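Local coordinates for protein diaminobutyrate-pyruvate transaminase and L-2,4-diaminobutyrate decarboxylase (Vibrio parahaemolyticus, PDB 2QMA) that probably decarboxylates L-2,4-diaminobutyrate with pyridoxal 5'-phosphate through this C-terminal domain, the longer protein also being assigned a transaminase activity, at residues Lys488-Met491 against Leu492-Leu496; Glu440-Lys443 against Ala444-Leu447; Leu477-Ser480 against Asp481-Leu485; Ser43-Lys46 against Ser47-Gln51. All coordinates share one frame; numbering follows the deposited sequence.

Interaction 1 (Lys488-Met491 against Leu492-Leu496); sequences KINM and LAVEL
The N-H groups of Leu492, Ala493, Val494 and Glu495 reach back to the carbonyls of Lys488, Ile489, Asn490 and Met491 in the i to i+4 bonding of an alpha-helix, from a shortest bond of 2.8 Å for Val494 N to Asn490 O to a weak one of 3.4 Å and 135° for Glu495 N to Met491 O.

Side chains meet chiefly one turn apart. Val494 leans back on Asn490 through its CG2 methyl. CG2 lies 3.4 Å from Asn490 O and 4.0 Å from Asn490 ND2, so the methyl covers a carbonyl already used by the backbone. Asn490 holds CG anti to its own N (chi1 -176°), which sets the amide beside that methyl. The polar partner of the amide lies outside the two segments: OD1 accepts a bond from Gln415 NE2, which should favour this rotation of the amide. Ala493 presses CB to 3.3 Å from Asn490 O. Leu492 lays CG 3.7 Å from Lys488 O. Glu495 CG lies 3.6 Å from Met491 O.

This is the C-terminal part of helix 479-495, amphipathic and partly buried. Ile489 rests on Leu445, and Leu492 on Ala449, both of helix 438-452. Leu496 covers Leu441 and Leu445 of the same helix. Ile489 and Asn490 also pack on Phe416 of strand 416-418, an edge strand of the four-stranded antiparallel sheet.

Interaction 2 (Glu440-Lys443 against Ala444-Leu447); sequences ELNK and ALRL
The guanidinium of Arg446 meets a water at its edge and in its plane, and through that water it reaches the carbonyl of Lys443. The water donates to Lys443 O at 2.7 Å. Its bond from Arg446 NH1 is weak, at 3.4 Å. Both residues belong to the alpha-helix 438-452, which packs on the four-stranded antiparallel sheet near the C-terminal end of this chain. Lys443 O is used twice, since Leu447 N also donates to it at 3.3 Å and 172°. Arg446 leads its charged end away from residues 440-443, toward Glu459 of its own chain and Asp133 of the second subunit, in long, weak ion pairs.

The second flat group, the Asn442 amide, is buried and lies side by side with Leu445, both pointing the same way. Its polar atoms are satisfied: OD1 accepts from Ala431 N of strand 426-431, and ND2 donates to Leu438 O. This holds it between strand 426-431 and the first helical turn.

Leu445 takes the uncommon rotamer with CG between its N and carbonyl carbon (chi1 88°). This sets CG 3.9 Å from both Leu441 O and Asn442 O, and brings methyl CD2 to 4.2 Å from Asn442 OD1.

Interaction 3 (Leu477-Ser480 against Asp481-Leu485); sequences LTTS and DFESL
Asp481 turns its carboxylate back along the chain to Thr478. Its OD2 accepts the Thr478 N-H at 2.9 Å and 155°, on the anti side and 34° out of the carboxylate plane. Thr478 OG1 lies 3.2 Å from the same OD2, a possible weak bond. Asp481 CG sits beside its own N (chi1 -70°), which swings the carboxylate back over the start of the helix. The Asp481 CB also presses on Thr478 O, at 3.2 Å.

Ser480 stands one residue earlier. Its OG lies between its N and carbonyl carbon, and is joined to Thr478 OG1 by a hydrogen bond of 2.9 Å in which either hydroxyl could donate. Ser480 O then accepts from Ser484 N.

Thr478 is the N-cap of helix 479-495 and Asp481 its N3 residue, so the carboxylate supplies the N3-to-N-cap bond of a capping box. The negative group at this helix end would probably be favoured by the helix dipole.

Leu477, just before the cap, closes the same turn on its apolar side. Its CD1 packs 3.7 Å from CZ of Phe482, the two side chains crossing at about a right angle. As N' and N4 residues they form a hydrophobic staple. Phe482 continues into Gln402, Val406 and Met409 of helix 389-411, while Leu477 also touches Pro101. The carbonyl of Leu477 accepts bonds from Gln402 NE2 and from Gln16 NE2 of the second subunit. Thr479 and Glu483 cross obliquely, with Thr479 CG2 4.0 Å from Glu483 OE2.

Interaction 4 (Ser43-Lys46 against Ser47-Gln51); sequences SAMK and SVFEQ
Phe49 N donates to Met45 O at 2.9 Å, and the bond is almost straight at 177°. It is one of four i to i+4 bonds that make this part of helix 32-51 a regular alpha-helix. That helix belongs to the N-terminal part of this chain. Here it packs against the second subunit, with backbone hydrogen bonds from Phe49, consistent with the N-terminal dimer contacts of related group II decarboxylases.

The same two residues also meet through their side chains. Met45, a selenomethionine here, is bent at chi2 and chi3, so its CE methyl curls back to the Phe49 ring. CE lies 4.1 Å from the ring centroid, 29° off the normal, which is an off-centre CH-pi contact. The ring carbon CD2 of Phe49 is also close to Met45 O, at 3.1 Å. Both side chains are buried. Phe49 packs on Phe97 and on Ile24 of the second subunit, and Met45 on Leu125 of that subunit.

On another side of the helix Val48 CG2 lies against Ala44 O, also at 3.1 Å. Ala44 and Val48 both rest on Ala88 of helix 80-92.

Lys46 and Glu50, one turn apart, cross at a slant, and both touch Ser31 of the second subunit. Lys46 is extended beyond CG, with CG anti to its N (chi1 -178°), which carries its ammonium past the carboxylate. The opposite charges probably attract, but at 4.5 Å between Lys46 NZ and Glu50 OE2 they are beyond a salt bridge. The carboxylate instead meets the lysine's aliphatic stem, with Glu50 OE2 3.3 Å from Lys46 CE.

Overall arrangement
Along the chain the order is interaction 4, interaction 2, interaction 3, then interaction 1. Interactions 3 and 1 lie on one helix, 479-495, with centres about 16 Å apart. Interaction 2 lies on helix 438-452, its centre about 10 Å from that of interaction 1. These two touch: Leu445 CD1 meets Ile489 CG2 at 3.6 Å, so the two helices pack together beside the antiparallel sheet of the C-terminal region. Interaction 4, on helix 32-51, stands apart, its centre 24 to 32 Å from the others. It lies against the second subunit, which interactions 2 and 3 also reach. All four are away from the predicted cofactor lysine.

Interaction 1 (Lys488-Met491 against Leu492-Leu496)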
ATOM      1  N   LYS A 488      35.164  10.896  -6.718  1.00 15.77           N
ATOM      2  CA  LYS A 488      34.253  10.923  -7.875  1.00 16.73           C
ATOM      3  C   LYS A 488      33.554  12.255  -7.953  1.00 15.96           C
ATOM      4  O   LYS A 488      33.421  12.815  -9.038  1.00 16.73           O
ATOM      5  CB  LYS A 488      33.156   9.853  -7.723  1.00 16.76           C
ATOM      6  CG  LYS A 488      33.622   8.439  -7.892  1.00 21.36           C
ATOM      7  CD  LYS A 488      32.439   7.495  -7.738  1.00 26.30           C
ATOM      8  CE  LYS A 488      32.821   6.251  -6.976  1.00 27.83           C
ATOM      9  NZ  LYS A 488      33.500   5.235  -7.786  1.00 28.62           N
ATOM     10  N   ILE A 489      33.084  12.742  -6.803  1.00 16.20           N
ATOM     11  CA  ILE A 489      32.424  14.037  -6.739  1.00 16.70           C
ATOM     12  C   ILE A 489      33.366  15.204  -7.051  1.00 16.80           C
ATOM     13  O   ILE A 489      33.000  16.145  -7.766  1.00 16.74           O
ATOM     14  CB  ILE A 489      31.697  14.266  -5.390  1.00 16.63           C
ATOM     15  CG1 ILE A 489      30.573  13.234  -5.214  1.00 16.29           C
ATOM     16  CG2 ILE A 489      31.141  15.706  -5.323  1.00 15.58           C
ATOM     17  CD1 ILE A 489      30.089  13.098  -3.780  1.00 18.27           C
ATOM     18  N   ASN A 490      34.566  15.155  -6.489  1.00 16.32           N
ATOM     19  CA  ASN A 490      35.564  16.177  -6.788  1.00 16.19           C
ATOM     20  C   ASN A 490      35.893  16.242  -8.273  1.00 16.13           C
ATOM     21  O   ASN A 490      35.925  17.307  -8.866  1.00 15.84           O
ATOM     22  CB  ASN A 490      36.833  15.978  -5.959  1.00 16.11           C
ATOM     23  CG  ASN A 490      37.825  17.085  -6.183  1.00 17.47           C
ATOM     24  OD1 ASN A 490      37.498  18.263  -6.005  1.00 18.73           O
ATOM     25  ND2 ASN A 490      39.013  16.729  -6.642  1.00 17.17           N
HETATM   26  N   MSE A 491      36.105  15.094  -8.888  1.00 16.33           N
HETATM   27  CA  MSE A 491      36.412  15.079 -10.322  1.00 18.32           C
HETATM   28  C   MSE A 491      35.287  15.702 -11.153  1.00 18.88           C
HETATM   29  O   MSE A 491      35.563  16.462 -12.071  1.00 19.28           O
HETATM   30  CB  MSE A 491      36.786  13.681 -10.778  1.00 17.68           C
HETATM   31  CG  MSE A 491      37.987  13.128 -10.004  1.00 18.33           C
HETATM   32 SE   MSE A 491      39.587  14.317 -10.002  0.70 19.17          SE
HETATM   33  CE  MSE A 491      39.652  14.656 -11.818  1.00  9.76           C
ATOM     34  N   LEU A 492      34.027  15.445 -10.788  1.00 18.64           N
ATOM     35  CA  LEU A 492      32.907  16.119 -11.452  1.00 20.12           C
ATOM     36  C   LEU A 492      32.992  17.637 -11.259  1.00 20.78           C
ATOM     37  O   LEU A 492      32.854  18.406 -12.218  1.00 21.28           O
ATOM     38  CB  LEU A 492      31.560  15.607 -10.896  1.00 19.37           C
ATOM     39  CG  LEU A 492      31.041  14.295 -11.458  1.00 20.09           C
ATOM     40  CD1 LEU A 492      29.734  13.938 -10.774  1.00 26.31           C
ATOM     41  CD2 LEU A 492      30.811  14.367 -12.990  1.00 25.17           C
ATOM     42  N   ALA A 493      33.229  18.048 -10.018  1.00 21.14           N
ATOM     43  CA  ALA A 493      33.378  19.458  -9.647  1.00 22.51           C
ATOM     44  C   ALA A 493      34.489  20.167 -10.425  1.00 23.13           C
ATOM     45  O   ALA A 493      34.311  21.303 -10.859  1.00 22.89           O
ATOM     46  CB  ALA A 493      33.614  19.589  -8.168  1.00 21.82           C
ATOM     47  N   VAL A 494      35.625  19.487 -10.608  1.00 25.05           N
ATOM     48  CA  VAL A 494      36.778  20.028 -11.346  1.00 26.74           C
ATOM     49  C   VAL A 494      36.379  20.387 -12.790  1.00 27.43           C
ATOM     50  O   VAL A 494      36.904  21.331 -13.408  1.00 28.53           O
ATOM     51  CB  VAL A 494      37.978  19.021 -11.310  1.00 26.47           C
ATOM     52  CG1 VAL A 494      39.002  19.312 -12.386  1.00 28.50           C
ATOM     53  CG2 VAL A 494      38.648  19.032  -9.934  1.00 27.68           C
ATOM     54  N   GLU A 495      35.433  19.632 -13.320  1.00 27.60           N
ATOM     55  CA  GLU A 495      35.026  19.789 -14.686  1.00 28.16           C
ATOM     56  C   GLU A 495      33.903  20.805 -14.876  1.00 28.75           C
ATOM     57  O   GLU A 495      33.584  21.174 -16.000  1.00 28.31           O
ATOM     58  CB  GLU A 495      34.660  18.429 -15.269  1.00 28.77           C
ATOM     59  CG  GLU A 495      35.882  17.484 -15.501  1.00 30.83           C
ATOM     60  CD  GLU A 495      37.019  18.099 -16.344  1.00 30.90           C
ATOM     61  OE1 GLU A 495      36.733  18.760 -17.363  1.00 33.27           O
ATOM     62  OE2 GLU A 495      38.205  17.922 -16.001  1.00 31.80           O
ATOM     63  N   LEU A 496      33.337  21.267 -13.765  1.00 29.20           N
ATOM     64  CA  LEU A 496      32.192  22.170 -13.773  1.00 30.28           C
ATOM     65  C   LEU A 496      32.566  23.562 -13.329  1.00 30.25           C
ATOM     66  O   LEU A 496      31.784  24.482 -13.543  1.00 31.29           O
ATOM     67  CB  LEU A 496      31.091  21.647 -12.837  1.00 29.98           C
ATOM     68  CG  LEU A 496      30.385  20.404 -13.362  1.00 31.05           C
ATOM     69  CD1 LEU A 496      29.495  19.853 -12.280  1.00 30.13           C
ATOM     70  CD2 LEU A 496      29.604  20.702 -14.627  1.00 33.47           C
TER

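Interaction 2 (Glu440-Lys443 against Ala444-Leu447)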
ATOM      1  N   GLU A 440      25.430  27.125  -7.673  1.00 31.53           N
ATOM      2  CA  GLU A 440      25.345  26.705  -9.060  1.00 30.86           C
ATOM      3  C   GLU A 440      26.121  25.417  -9.274  1.00 30.00           C
ATOM      4  O   GLU A 440      25.624  24.502  -9.931  1.00 29.78           O
ATOM      5  CB  GLU A 440      25.864  27.815  -9.984  1.00 31.12           C
ATOM      6  CG  GLU A 440      25.759  27.484 -11.463  1.00 34.01           C
ATOM      7  CD  GLU A 440      26.775  28.229 -12.313  1.00 37.95           C
ATOM      8  OE1 GLU A 440      27.169  29.360 -11.947  1.00 40.86           O
ATOM      9  OE2 GLU A 440      27.191  27.667 -13.348  1.00 41.49           O
ATOM     10  N   LEU A 441      27.334  25.368  -8.712  1.00 28.67           N
ATOM     11  CA  LEU A 441      28.249  24.242  -8.874  1.00 27.53           C
ATOM     12  C   LEU A 441      27.657  22.980  -8.268  1.00 26.71           C
ATOM     13  O   LEU A 441      27.594  21.945  -8.916  1.00 25.86           O
ATOM     14  CB  LEU A 441      29.614  24.559  -8.245  1.00 27.09           C
ATOM     15  CG  LEU A 441      30.578  23.400  -7.993  1.00 28.04           C
ATOM     16  CD1 LEU A 441      31.031  22.792  -9.323  1.00 29.36           C
ATOM     17  CD2 LEU A 441      31.776  23.804  -7.140  1.00 27.44           C
ATOM     18  N   ASN A 442      27.179  23.082  -7.030  1.00 26.57           N
ATOM     19  CA  ASN A 442      26.627  21.909  -6.354  1.00 26.26           C
ATOM     20  C   ASN A 442      25.304  21.403  -6.930  1.00 26.65           C
ATOM     21  O   ASN A 442      25.056  20.190  -6.981  1.00 26.73           O
ATOM     22  CB  ASN A 442      26.563  22.133  -4.839  1.00 25.88           C
ATOM     23  CG  ASN A 442      27.926  22.119  -4.211  1.00 25.47           C
ATOM     24  OD1 ASN A 442      28.461  21.050  -3.883  1.00 25.66           O
ATOM     25  ND2 ASN A 442      28.514  23.308  -4.031  1.00 25.85           N
ATOM     26  N   LYS A 443      24.459  22.315  -7.398  1.00 26.78           N
ATOM     27  CA  LYS A 443      23.284  21.893  -8.162  1.00 27.21           C
ATOM     28  C   LYS A 443      23.644  21.105  -9.425  1.00 27.11           C
ATOM     29  O   LYS A 443      23.067  20.044  -9.701  1.00 27.53           O
ATOM     30  CB  LYS A 443      22.411  23.091  -8.527  1.00 27.91           C
ATOM     31  CG  LYS A 443      21.551  23.527  -7.374  1.00 29.08           C
ATOM     32  CD  LYS A 443      20.198  23.997  -7.870  1.00 32.43           C
ATOM     33  CE  LYS A 443      20.132  25.498  -7.859  1.00 33.60           C
ATOM     34  NZ  LYS A 443      20.450  26.068  -6.516  1.00 32.47           N
ATOM     35  N   ALA A 444      24.602  21.620 -10.183  1.00 26.18           N
ATOM     36  CA  ALA A 444      24.949  21.019 -11.443  1.00 26.40           C
ATOM     37  C   ALA A 444      25.623  19.657 -11.196  1.00 26.59           C
ATOM     38  O   ALA A 444      25.284  18.672 -11.849  1.00 25.33           O
ATOM     39  CB  ALA A 444      25.828  21.955 -12.248  1.00 25.61           C
ATOM     40  N   LEU A 445      26.519  19.578 -10.208  1.00 26.07           N
ATOM     41  CA  LEU A 445      27.182  18.307  -9.993  1.00 27.07           C
ATOM     42  C   LEU A 445      26.220  17.222  -9.485  1.00 25.61           C
ATOM     43  O   LEU A 445      26.342  16.065  -9.889  1.00 25.66           O
ATOM     44  CB  LEU A 445      28.455  18.444  -9.152  1.00 27.41           C
ATOM     45  CG  LEU A 445      28.499  18.400  -7.650  1.00 29.14           C
ATOM     46  CD1 LEU A 445      28.278  16.951  -7.168  1.00 31.38           C
ATOM     47  CD2 LEU A 445      29.867  18.938  -7.216  1.00 27.73           C
ATOM     48  N   ARG A 446      25.234  17.597  -8.675  1.00 26.13           N
ATOM     49  CA  ARG A 446      24.258  16.606  -8.253  1.00 25.86           C
ATOM     50  C   ARG A 446      23.471  15.987  -9.418  1.00 25.39           C
ATOM     51  O   ARG A 446      23.351  14.767  -9.505  1.00 24.49           O
ATOM     52  CB  ARG A 446      23.307  17.136  -7.193  1.00 26.40           C
ATOM     53  CG  ARG A 446      22.482  16.013  -6.641  1.00 27.63           C
ATOM     54  CD  ARG A 446      21.082  16.417  -6.653  1.00 35.23           C
ATOM     55  NE  ARG A 446      20.131  15.383  -7.029  1.00 37.02           N
ATOM     56  CZ  ARG A 446      19.209  15.561  -7.967  1.00 38.61           C
ATOM     57  NH1 ARG A 446      19.141  16.712  -8.630  1.00 38.22           N
ATOM     58  NH2 ARG A 446      18.357  14.590  -8.243  1.00 41.18           N
ATOM     59  N   LEU A 447      22.934  16.831 -10.301  1.00 25.57           N
ATOM     60  CA  LEU A 447      22.181  16.344 -11.452  1.00 26.17           C
ATOM     61  C   LEU A 447      23.060  15.566 -12.459  1.00 25.60           C
ATOM     62  O   LEU A 447      22.664  14.513 -12.972  1.00 25.67           O
ATOM     63  CB  LEU A 447      21.470  17.509 -12.136  1.00 26.39           C
ATOM     64  CG  LEU A 447      20.811  17.159 -13.478  1.00 28.34           C
ATOM     65  CD1 LEU A 447      19.676  16.172 -13.196  1.00 30.52           C
ATOM     66  CD2 LEU A 447      20.284  18.416 -14.199  1.00 27.54           C
TER
HETATM   67  O   HOH W   1      20.420  19.850  -9.017  1.00 37.09           O

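Interaction 3 (Leu477-Ser480 against Asp481-Leu485)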
ATOM      1  N   LEU A 477      29.383  -0.674   3.812  1.00 17.38           N
ATOM      2  CA  LEU A 477      30.304   0.286   3.208  1.00 17.08           C
ATOM      3  C   LEU A 477      31.573   0.474   4.038  1.00 16.67           C
ATOM      4  O   LEU A 477      31.543   0.335   5.248  1.00 15.86           O
ATOM      5  CB  LEU A 477      29.594   1.642   3.075  1.00 17.03           C
ATOM      6  CG  LEU A 477      28.258   1.668   2.317  1.00 18.52           C
ATOM      7  CD1 LEU A 477      27.631   3.079   2.384  1.00 20.49           C
ATOM      8  CD2 LEU A 477      28.399   1.204   0.871  1.00 21.23           C
ATOM      9  N   THR A 478      32.687   0.787   3.362  1.00 16.22           N
ATOM     10  CA  THR A 478      33.992   0.921   4.014  1.00 16.71           C
ATOM     11  C   THR A 478      34.520   2.328   3.801  1.00 17.00           C
ATOM     12  O   THR A 478      33.989   3.080   2.982  1.00 17.19           O
ATOM     13  CB  THR A 478      35.038  -0.078   3.404  1.00 16.96           C
ATOM     14  OG1 THR A 478      35.129   0.175   2.005  1.00 17.66           O
ATOM     15  CG2 THR A 478      34.606  -1.510   3.592  1.00 17.32           C
ATOM     16  N   THR A 479      35.569   2.684   4.548  1.00 17.97           N
ATOM     17  CA  THR A 479      36.247   3.975   4.395  1.00 18.24           C
ATOM     18  C   THR A 479      36.585   4.220   2.931  1.00 17.59           C
ATOM     19  O   THR A 479      36.337   5.298   2.413  1.00 17.52           O
ATOM     20  CB  THR A 479      37.557   4.036   5.249  1.00 19.38           C
ATOM     21  OG1 THR A 479      37.265   3.631   6.588  1.00 21.21           O
ATOM     22  CG2 THR A 479      38.162   5.446   5.262  1.00 20.00           C
ATOM     23  N   SER A 480      37.147   3.212   2.270  1.00 16.92           N
ATOM     24  CA  SER A 480      37.583   3.349   0.880  1.00 17.59           C
ATOM     25  C   SER A 480      36.396   3.611  -0.066  1.00 17.06           C
ATOM     26  O   SER A 480      36.559   4.258  -1.098  1.00 16.10           O
ATOM     27  CB  SER A 480      38.380   2.109   0.446  1.00 18.90           C
ATOM     28  OG  SER A 480      37.571   0.953   0.631  1.00 21.36           O
ATOM     29  N   ASP A 481      35.207   3.102   0.278  1.00 16.61           N
ATOM     30  CA  ASP A 481      34.008   3.467  -0.496  1.00 17.38           C
ATOM     31  C   ASP A 481      33.765   4.974  -0.469  1.00 17.07           C
ATOM     32  O   ASP A 481      33.427   5.570  -1.503  1.00 16.71           O
ATOM     33  CB  ASP A 481      32.753   2.734   0.029  1.00 17.72           C
ATOM     34  CG  ASP A 481      32.793   1.220  -0.275  1.00 20.74           C
ATOM     35  OD1 ASP A 481      33.314   0.835  -1.340  1.00 19.02           O
ATOM     36  OD2 ASP A 481      32.308   0.410   0.545  1.00 21.16           O
ATOM     37  N   PHE A 482      33.909   5.570   0.721  1.00 16.36           N
ATOM     38  CA  PHE A 482      33.643   6.991   0.934  1.00 16.45           C
ATOM     39  C   PHE A 482      34.730   7.857   0.316  1.00 16.00           C
ATOM     40  O   PHE A 482      34.417   8.870  -0.301  1.00 15.95           O
ATOM     41  CB  PHE A 482      33.410   7.290   2.410  1.00 17.24           C
ATOM     42  CG  PHE A 482      32.025   6.884   2.869  1.00 17.13           C
ATOM     43  CD1 PHE A 482      30.919   7.653   2.500  1.00 19.63           C
ATOM     44  CD2 PHE A 482      31.829   5.699   3.583  1.00 19.60           C
ATOM     45  CE1 PHE A 482      29.615   7.283   2.867  1.00 19.93           C
ATOM     46  CE2 PHE A 482      30.493   5.298   3.968  1.00 18.81           C
ATOM     47  CZ  PHE A 482      29.408   6.114   3.615  1.00 19.06           C
ATOM     48  N   GLU A 483      35.990   7.435   0.457  1.00 15.52           N
ATOM     49  CA  GLU A 483      37.094   8.127  -0.170  1.00 16.45           C
ATOM     50  C   GLU A 483      36.917   8.197  -1.680  1.00 16.25           C
ATOM     51  O   GLU A 483      37.070   9.255  -2.294  1.00 15.70           O
ATOM     52  CB  GLU A 483      38.426   7.446   0.166  1.00 17.89           C
ATOM     53  CG  GLU A 483      38.780   7.673   1.593  1.00 21.60           C
ATOM     54  CD  GLU A 483      40.123   7.089   1.989  1.00 28.52           C
ATOM     55  OE1 GLU A 483      40.619   6.128   1.337  1.00 29.84           O
ATOM     56  OE2 GLU A 483      40.663   7.596   2.994  1.00 32.52           O
ATOM     57  N   SER A 484      36.602   7.059  -2.274  1.00 16.09           N
ATOM     58  CA  SER A 484      36.318   7.014  -3.705  1.00 16.78           C
ATOM     59  C   SER A 484      35.064   7.823  -4.126  1.00 15.82           C
ATOM     60  O   SER A 484      35.076   8.424  -5.219  1.00 16.03           O
ATOM     61  CB  SER A 484      36.231   5.568  -4.177  1.00 17.56           C
ATOM     62  OG  SER A 484      35.463   5.495  -5.351  1.00 20.85           O
ATOM     63  N   LEU A 485      34.004   7.803  -3.301  1.00 15.65           N
ATOM     64  CA  LEU A 485      32.814   8.603  -3.563  1.00 15.51           C
ATOM     65  C   LEU A 485      33.143  10.105  -3.570  1.00 14.52           C
ATOM     66  O   LEU A 485      32.783  10.823  -4.494  1.00 13.83           O
ATOM     67  CB  LEU A 485      31.665   8.257  -2.588  1.00 15.96           C
ATOM     68  CG  LEU A 485      30.330   8.992  -2.817  1.00 17.65           C
ATOM     69  CD1 LEU A 485      29.870   8.896  -4.293  1.00 13.86           C
ATOM     70  CD2 LEU A 485      29.295   8.401  -1.875  1.00 16.94           C
TER

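Interaction 4 (Ser43-Lys46 against Ser47-Gln51)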
ATOM      1  N   SER A  43      17.173 -16.247 -12.002  1.00 17.89           N
ATOM      2  CA  SER A  43      18.323 -16.263 -12.901  1.00 18.89           C
ATOM      3  C   SER A  43      18.492 -14.919 -13.640  1.00 18.61           C
ATOM      4  O   SER A  43      19.608 -14.398 -13.712  1.00 18.70           O
ATOM      5  CB  SER A  43      18.216 -17.424 -13.888  1.00 19.53           C
ATOM      6  OG  SER A  43      19.238 -17.300 -14.838  1.00 22.57           O
ATOM      7  N   ALA A  44      17.398 -14.360 -14.162  1.00 18.46           N
ATOM      8  CA  ALA A  44      17.472 -13.101 -14.906  1.00 18.29           C
ATOM      9  C   ALA A  44      17.961 -11.962 -14.008  1.00 18.45           C
ATOM     10  O   ALA A  44      18.744 -11.122 -14.446  1.00 18.29           O
ATOM     11  CB  ALA A  44      16.137 -12.756 -15.518  1.00 18.36           C
HETATM   12  N   MSE A  45      17.519 -11.951 -12.753  1.00 17.91           N
HETATM   13  CA  MSE A  45      17.932 -10.890 -11.815  1.00 17.75           C
HETATM   14  C   MSE A  45      19.384 -11.052 -11.400  1.00 18.06           C
HETATM   15  O   MSE A  45      20.085 -10.059 -11.225  1.00 18.48           O
HETATM   16  CB  MSE A  45      17.039 -10.814 -10.585  1.00 17.88           C
HETATM   17  CG  MSE A  45      15.648 -10.244 -10.815  1.00 19.17           C
HETATM   18 SE   MSE A  45      15.604  -8.466 -11.653  0.70 20.92          SE
HETATM   19  CE  MSE A  45      16.844  -7.502 -10.507  1.00 20.65           C
ATOM     20  N   LYS A  46      19.840 -12.300 -11.265  1.00 18.45           N
ATOM     21  CA  LYS A  46      21.232 -12.555 -10.974  1.00 18.98           C
ATOM     22  C   LYS A  46      22.109 -11.939 -12.077  1.00 19.23           C
ATOM     23  O   LYS A  46      23.069 -11.209 -11.798  1.00 19.14           O
ATOM     24  CB  LYS A  46      21.463 -14.058 -10.867  1.00 19.98           C
ATOM     25  CG  LYS A  46      22.922 -14.452 -10.502  1.00 20.84           C
ATOM     26  CD  LYS A  46      22.985 -15.903 -10.137  1.00 24.77           C
ATOM     27  CE  LYS A  46      24.428 -16.355 -10.000  1.00 29.76           C
ATOM     28  NZ  LYS A  46      24.545 -17.466  -9.018  1.00 33.57           N
ATOM     29  N   SER A  47      21.765 -12.232 -13.332  1.00 19.51           N
ATOM     30  CA  SER A  47      22.488 -11.689 -14.491  0.50 19.64           C
ATOM     31  C   SER A  47      22.502 -10.169 -14.460  1.00 19.45           C
ATOM     32  O   SER A  47      23.514  -9.533 -14.771  1.00 19.64           O
ATOM     33  CB  SER A  47      21.852 -12.150 -15.803  0.50 19.89           C
ATOM     34  OG  SER A  47      22.540 -11.578 -16.911  0.50 21.10           O
ATOM     35  N   VAL A  48      21.367  -9.582 -14.082  1.00 19.16           N
ATOM     36  CA  VAL A  48      21.248  -8.128 -14.014  1.00 18.31           C
ATOM     37  C   VAL A  48      22.223  -7.591 -12.947  1.00 17.48           C
ATOM     38  O   VAL A  48      23.081  -6.755 -13.249  1.00 16.52           O
ATOM     39  CB  VAL A  48      19.780  -7.666 -13.744  1.00 18.29           C
ATOM     40  CG1 VAL A  48      19.736  -6.185 -13.440  1.00 18.72           C
ATOM     41  CG2 VAL A  48      18.894  -8.035 -14.920  1.00 18.65           C
ATOM     42  N   PHE A  49      22.099  -8.101 -11.718  1.00 17.36           N
ATOM     43  CA  PHE A  49      22.942  -7.647 -10.597  1.00 17.12           C
ATOM     44  C   PHE A  49      24.438  -7.801 -10.933  1.00 18.28           C
ATOM     45  O   PHE A  49      25.244  -6.916 -10.640  1.00 18.61           O
ATOM     46  CB  PHE A  49      22.599  -8.409  -9.324  1.00 16.25           C
ATOM     47  CG  PHE A  49      21.315  -7.951  -8.675  1.00 15.97           C
ATOM     48  CD1 PHE A  49      21.150  -6.612  -8.332  1.00 17.81           C
ATOM     49  CD2 PHE A  49      20.313  -8.856  -8.368  1.00 14.90           C
ATOM     50  CE1 PHE A  49      19.955  -6.162  -7.703  1.00 18.45           C
ATOM     51  CE2 PHE A  49      19.124  -8.436  -7.730  1.00 17.88           C
ATOM     52  CZ  PHE A  49      18.951  -7.095  -7.408  1.00 16.02           C
ATOM     53  N   GLU A  50      24.784  -8.904 -11.594  1.00 18.54           N
ATOM     54  CA  GLU A  50      26.187  -9.179 -11.928  1.00 19.83           C
ATOM     55  C   GLU A  50      26.762  -8.161 -12.891  1.00 19.63           C
ATOM     56  O   GLU A  50      27.921  -7.811 -12.775  1.00 20.15           O
ATOM     57  CB  GLU A  50      26.352 -10.584 -12.484  1.00 19.44           C
ATOM     58  CG  GLU A  50      26.294 -11.627 -11.400  1.00 22.68           C
ATOM     59  CD  GLU A  50      26.296 -13.050 -11.929  1.00 26.64           C
ATOM     60  OE1 GLU A  50      26.176 -13.244 -13.158  1.00 27.62           O
ATOM     61  OE2 GLU A  50      26.390 -13.978 -11.098  1.00 28.58           O
ATOM     62  N   GLN A  51      25.923  -7.651 -13.792  1.00 20.21           N
ATOM     63  CA  GLN A  51      26.374  -6.729 -14.840  0.50 20.64           C
ATOM     64  C   GLN A  51      26.280  -5.273 -14.398  1.00 20.37           C
ATOM     65  O   GLN A  51      26.764  -4.376 -15.102  1.00 19.46           O
ATOM     66  CB  GLN A  51      25.596  -6.938 -16.147  0.50 20.78           C
ATOM     67  CG  GLN A  51      25.978  -8.192 -16.921  0.50 21.79           C
ATOM     68  CD  GLN A  51      25.350  -8.265 -18.311  0.50 21.84           C
ATOM     69  OE1 GLN A  51      25.878  -7.705 -19.284  0.50 23.37           O
ATOM     70  NE2 GLN A  51      24.230  -8.985 -18.415  0.50 23.69           N
TER